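Local coordinates for putative zinc protease (Bordetella pertussis, PDB 3IH6) that is one domain of a putative M16-family zinc protease, probably contributing to metal-dependent endopeptidase activity in the full-length protein, at the interface of chains A and B and the interface of chains A and C. Numbering follows the deposited sequence. Chains: chain A/B/C, Putative zinc protease.

Contact 1: the interface of chains A and B. Residues chain A 56, 123; chain B 119, 123.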
loop_
_atom_site.group_PDB
_atom_site.type_symbol
_atom_site.label_atom_id
_atom_site.label_comp_id
_atom_site.label_asym_id
_atom_site.label_seq_id
_atom_site.Cartn_x
_atom_site.Cartn_y
_atom_site.Cartn_z
ATOM N N SER A 56 26.810 -5.113 -0.689
ATOM C CA SER A 56 28.037 -4.344 -0.806
ATOM C C SER A 56 28.268 -3.448 0.431
ATOM O O SER A 56 29.283 -2.767 0.519
ATOM C CB SER A 56 28.085 -3.590 -2.129
ATOM O OG SER A 56 26.926 -2.812 -2.331
ATOM N N ARG A 123 24.930 6.118 -4.247
ATOM C CA ARG A 123 23.931 5.067 -4.086
ATOM C C ARG A 123 23.046 5.401 -2.855
ATOM O O ARG A 123 21.831 5.285 -2.919
ATOM C CB ARG A 123 24.662 3.721 -4.010
ATOM C CG ARG A 123 23.985 2.552 -4.719
ATOM C CD ARG A 123 24.998 1.437 -5.175
ATOM N NE ARG A 123 26.008 1.135 -4.153
ATOM C CZ ARG A 123 27.328 1.205 -4.369
ATOM N NH1 ARG A 123 27.806 1.515 -5.583
ATOM N NH2 ARG A 123 28.176 0.959 -3.378
ATOM N N GLU B 119 30.538 -8.329 -7.757
ATOM C CA GLU B 119 29.829 -7.315 -6.952
ATOM C C GLU B 119 28.483 -6.895 -7.582
ATOM O O GLU B 119 27.468 -6.881 -6.890
ATOM C CB GLU B 119 30.704 -6.071 -6.715
ATOM C CG GLU B 119 30.009 -4.925 -5.911
ATOM C CD GLU B 119 30.925 -3.709 -5.627
ATOM O OE1 GLU B 119 32.137 -3.778 -5.942
ATOM O OE2 GLU B 119 30.442 -2.679 -5.097
ATOM N N ARG B 123 24.670 -7.482 -6.041
ATOM C CA ARG B 123 23.734 -6.419 -5.791
ATOM C C ARG B 123 22.400 -6.749 -6.461
ATOM O O ARG B 123 21.336 -6.609 -5.860
ATOM C CB ARG B 123 24.332 -5.124 -6.318
ATOM C CG ARG B 123 23.342 -3.975 -6.554
ATOM C CD ARG B 123 24.119 -2.668 -6.905
ATOM N NE ARG B 123 25.215 -2.453 -5.941
ATOM C CZ ARG B 123 26.507 -2.357 -6.254
ATOM N NH1 ARG B 123 27.403 -2.194 -5.278
ATOM N NH2 ARG B 123 26.911 -2.417 -7.531
HETATM O O HOH W 1 24.437 -1.603 -3.636
#
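B:Arg123 meets A:Ser56 and A:Arg123 at once, using the end of its guanidinium for the serine and the same terminal nitrogen for the stack against the other arginine. Its NH1 donates a hydrogen bond to the hydroxyl OG of A:Ser56 over 3.0 Å, with the acceptor tilted somewhat from the guanidinium plane. That nitrogen also lies over the centre of the guanidinium of A:Arg123, 3.5 Å from its CZ. The two side chains arrive from opposite directions and their flat groups stack with planes 19° apart, displaced so that CD of A:Arg123 sits over the rim of the B:Arg123 guanidinium. While stacked in this way, B:Arg123 still reaches a water through NE, and A:Ser56 and B:Glu119 through NH1.

The water reinforces the serine link. It lies 2.6 Å from NE of B:Arg123 and 3.1 Å from OG of A:Ser56, so the hydroxyl is tied to both the NE and NH1 ends of one guanidinium, directly at one and through solvent at the other.

Behind this first shell stands B:Glu119, one helical turn earlier in helix 118-136. Its carboxylate oxygen OE2 takes a second bond from NH1 of B:Arg123, 3.1 Å long, forming a salt bridge within chain B; OE2 is met on its anti side, somewhat out of the carboxylate plane. With the serine and water bonds, this one probably helps fix the rotation of the guanidinium, and it may offset part of the charge of the stacked pair; NH2 of A:Arg123 is 4.6 Å from the same OE2. Bends at chi3 of opposite sense, 43° in A:Arg123 and -48° in B:Arg123, turn the two guanidinium groups so that they can overlap from opposite directions. The patch belongs to a two-fold symmetric interface whose biological relevance the structure alone does not show. Beside the hydroxyl, CB of A:Ser56 lies 3.9 Å from B:Glu119 OE2.

Contact 2: the interface of chains A and C. Residues chain A 146, 155; chain C 26, 28, 30, 86, 189-191.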
loop_
_atom_site.group_PDB
_atom_site.type_symbol
_atom_site.label_atom_id
_atom_site.label_comp_id
_atom_site.label_asym_id
_atom_site.label_seq_id
_atom_site.Cartn_x
_atom_site.Cartn_y
_atom_site.Cartn_z
ATOM N N LEU A 146 5.608 16.383 7.742
ATOM C CA LEU A 146 5.630 17.702 8.391
ATOM C C LEU A 146 5.307 17.665 9.899
ATOM O O LEU A 146 5.876 18.418 10.670
ATOM C CB LEU A 146 4.735 18.688 7.658
ATOM C CG LEU A 146 5.210 19.154 6.284
ATOM C CD1 LEU A 146 4.089 19.876 5.547
ATOM C CD2 LEU A 146 6.459 20.057 6.379
ATOM N N TRP A 155 9.367 22.732 11.405
ATOM C CA TRP A 155 8.654 22.257 10.202
ATOM C C TRP A 155 9.494 22.241 8.931
ATOM O O TRP A 155 9.300 21.385 8.072
ATOM C CB TRP A 155 7.396 23.096 9.951
ATOM C CG TRP A 155 7.655 24.529 9.572
ATOM C CD1 TRP A 155 7.765 25.599 10.417
ATOM C CD2 TRP A 155 7.789 25.055 8.239
ATOM N NE1 TRP A 155 7.973 26.759 9.694
ATOM C CE2 TRP A 155 7.980 26.452 8.355
ATOM C CE3 TRP A 155 7.760 24.481 6.957
ATOM C CZ2 TRP A 155 8.165 27.279 7.233
ATOM C CZ3 TRP A 155 7.939 25.308 5.846
ATOM C CH2 TRP A 155 8.149 26.684 5.991
ATOM N N LEU C 26 9.784 28.484 0.683
ATOM C CA LEU C 26 8.427 28.249 1.159
ATOM C C LEU C 26 8.016 29.153 2.320
ATOM O O LEU C 26 8.793 29.379 3.242
ATOM C CB LEU C 26 8.255 26.800 1.626
ATOM C CG LEU C 26 8.232 25.717 0.553
ATOM C CD1 LEU C 26 9.609 25.059 0.465
ATOM C CD2 LEU C 26 7.187 24.727 0.891
ATOM N N ALA C 28 4.872 29.607 5.350
ATOM C CA ALA C 28 3.842 28.865 6.062
ATOM C C ALA C 28 3.133 29.739 7.093
ATOM O O ALA C 28 3.684 30.727 7.562
ATOM C CB ALA C 28 4.448 27.645 6.732
HETATM N N MSE C 30 0.636 28.820 10.641
HETATM C CA MSE C 30 -0.014 27.785 11.412
HETATM C C MSE C 30 -0.873 28.322 12.537
HETATM O O MSE C 30 -0.584 29.359 13.132
HETATM C CB MSE C 30 0.951 26.695 11.916
HETATM C CG MSE C 30 2.307 27.106 12.314
HETATM SE SE MSE C 30 3.586 26.459 11.004
HETATM C CE MSE C 30 3.958 28.156 10.146
HETATM N N MSE C 86 -1.948 23.869 9.294
HETATM C CA MSE C 86 -0.769 24.492 8.682
HETATM C C MSE C 86 -1.000 24.756 7.224
HETATM O O MSE C 86 -1.260 23.828 6.453
HETATM C CB MSE C 86 0.452 23.602 8.839
HETATM C CG MSE C 86 1.707 24.276 8.409
HETATM SE SE MSE C 86 3.016 22.887 8.095
HETATM C CE MSE C 86 4.504 23.985 7.482
ATOM N N GLY C 189 5.966 31.159 9.139
ATOM C CA GLY C 189 7.300 30.649 8.856
ATOM C C GLY C 189 7.714 30.942 7.424
ATOM O O GLY C 189 6.876 31.296 6.584
ATOM N N ARG C 190 9.020 30.838 7.159
ATOM C CA ARG C 190 9.540 30.802 5.785
ATOM C C ARG C 190 10.693 29.808 5.688
ATOM O O ARG C 190 11.463 29.653 6.633
ATOM C CB ARG C 190 10.027 32.176 5.308
ATOM C CG ARG C 190 8.991 33.284 5.340
ATOM C CD ARG C 190 9.616 34.615 5.016
ATOM N NE ARG C 190 8.698 35.700 5.341
ATOM C CZ ARG C 190 8.936 36.975 5.087
ATOM N NH1 ARG C 190 10.063 37.334 4.488
ATOM N NH2 ARG C 190 8.042 37.895 5.432
ATOM N N TYR C 191 10.807 29.131 4.555
ATOM C CA TYR C 191 11.980 28.332 4.288
ATOM C C TYR C 191 12.829 28.985 3.189
ATOM O O TYR C 191 12.435 29.055 2.033
ATOM C CB TYR C 191 11.635 26.870 3.964
ATOM C CG TYR C 191 12.877 26.091 3.591
ATOM C CD1 TYR C 191 13.975 26.042 4.452
ATOM C CD2 TYR C 191 12.970 25.435 2.371
ATOM C CE1 TYR C 191 15.123 25.355 4.112
ATOM C CE2 TYR C 191 14.118 24.745 2.016
ATOM C CZ TYR C 191 15.190 24.704 2.891
ATOM O OH TYR C 191 16.341 24.025 2.539
#
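A:Trp155 lays its indole against strands 26-32, 84-90 and 186-191 of chain C, in a domain related to the inactive, non-catalytic part of M16 peptidases. The interface may be a crystal contact; the structure alone does not show that it is biological. The tryptophan lies in the loop between helices 139-151 and 157-166. Its ring is carried toward chain C with CG placed between the backbone N and the carbonyl carbon (chi1 67°).

Contacts over the ring come from two side chains on the same face. The methyl CB of C:Ala28 sits above the six-membered ring, 4.0 Å from its centroid, in a CH-pi contact. Beside it, the terminal methyl CE of the selenomethionine C:Met86 presses over the CE3-CD2 part of the six-membered ring, toward its rim, 3.3 Å from CE3 of A:Trp155. The C:Met86 chain is extended throughout, with CG opposite the backbone N (chi1 -172°), which delivers the methyl from strand 84-90 to the indole at about a right angle to the tryptophan side chain. From the other side of the ring, CB of C:Tyr191 approaches CH2 of A:Trp155 at 4.0 Å, whereas its phenol points away.

Main-chain groups of strands 186-191 and 26-32 meet the edge. The peptide N of C:Arg190 lies in the ring plane, 3.7 Å from CZ2 of A:Trp155, and the carbonyl O of C:Leu26 meets the same rim. CA of C:Gly189 is 3.8 Å from CZ2 of A:Trp155; the lack of a side chain probably lets the benzo edge settle directly against the main chain.

Apolar packing continues beyond the indole. A:Leu146, from helix 139-151, crosses C:Met86 at about a right angle and brings CD1 to 4.1 Å from the SE atom of C:Met86.

About 38 Å separates the centres of contact 1 and contact 2, and chain A takes part in both through different elements. At contact 1 it offers a loop and helix 118-136; at contact 2, the following helix 139-151 and the loop after it. The two patches share no residue. Chain A can therefore hold chains B and C simultaneously, one through a polar, two-fold related patch and the other through mainly apolar packing in an interface that is not an exact two-fold. Such contacts could help build the deposited six-chain assembly, although the structure alone does not show whether it forms in the cell.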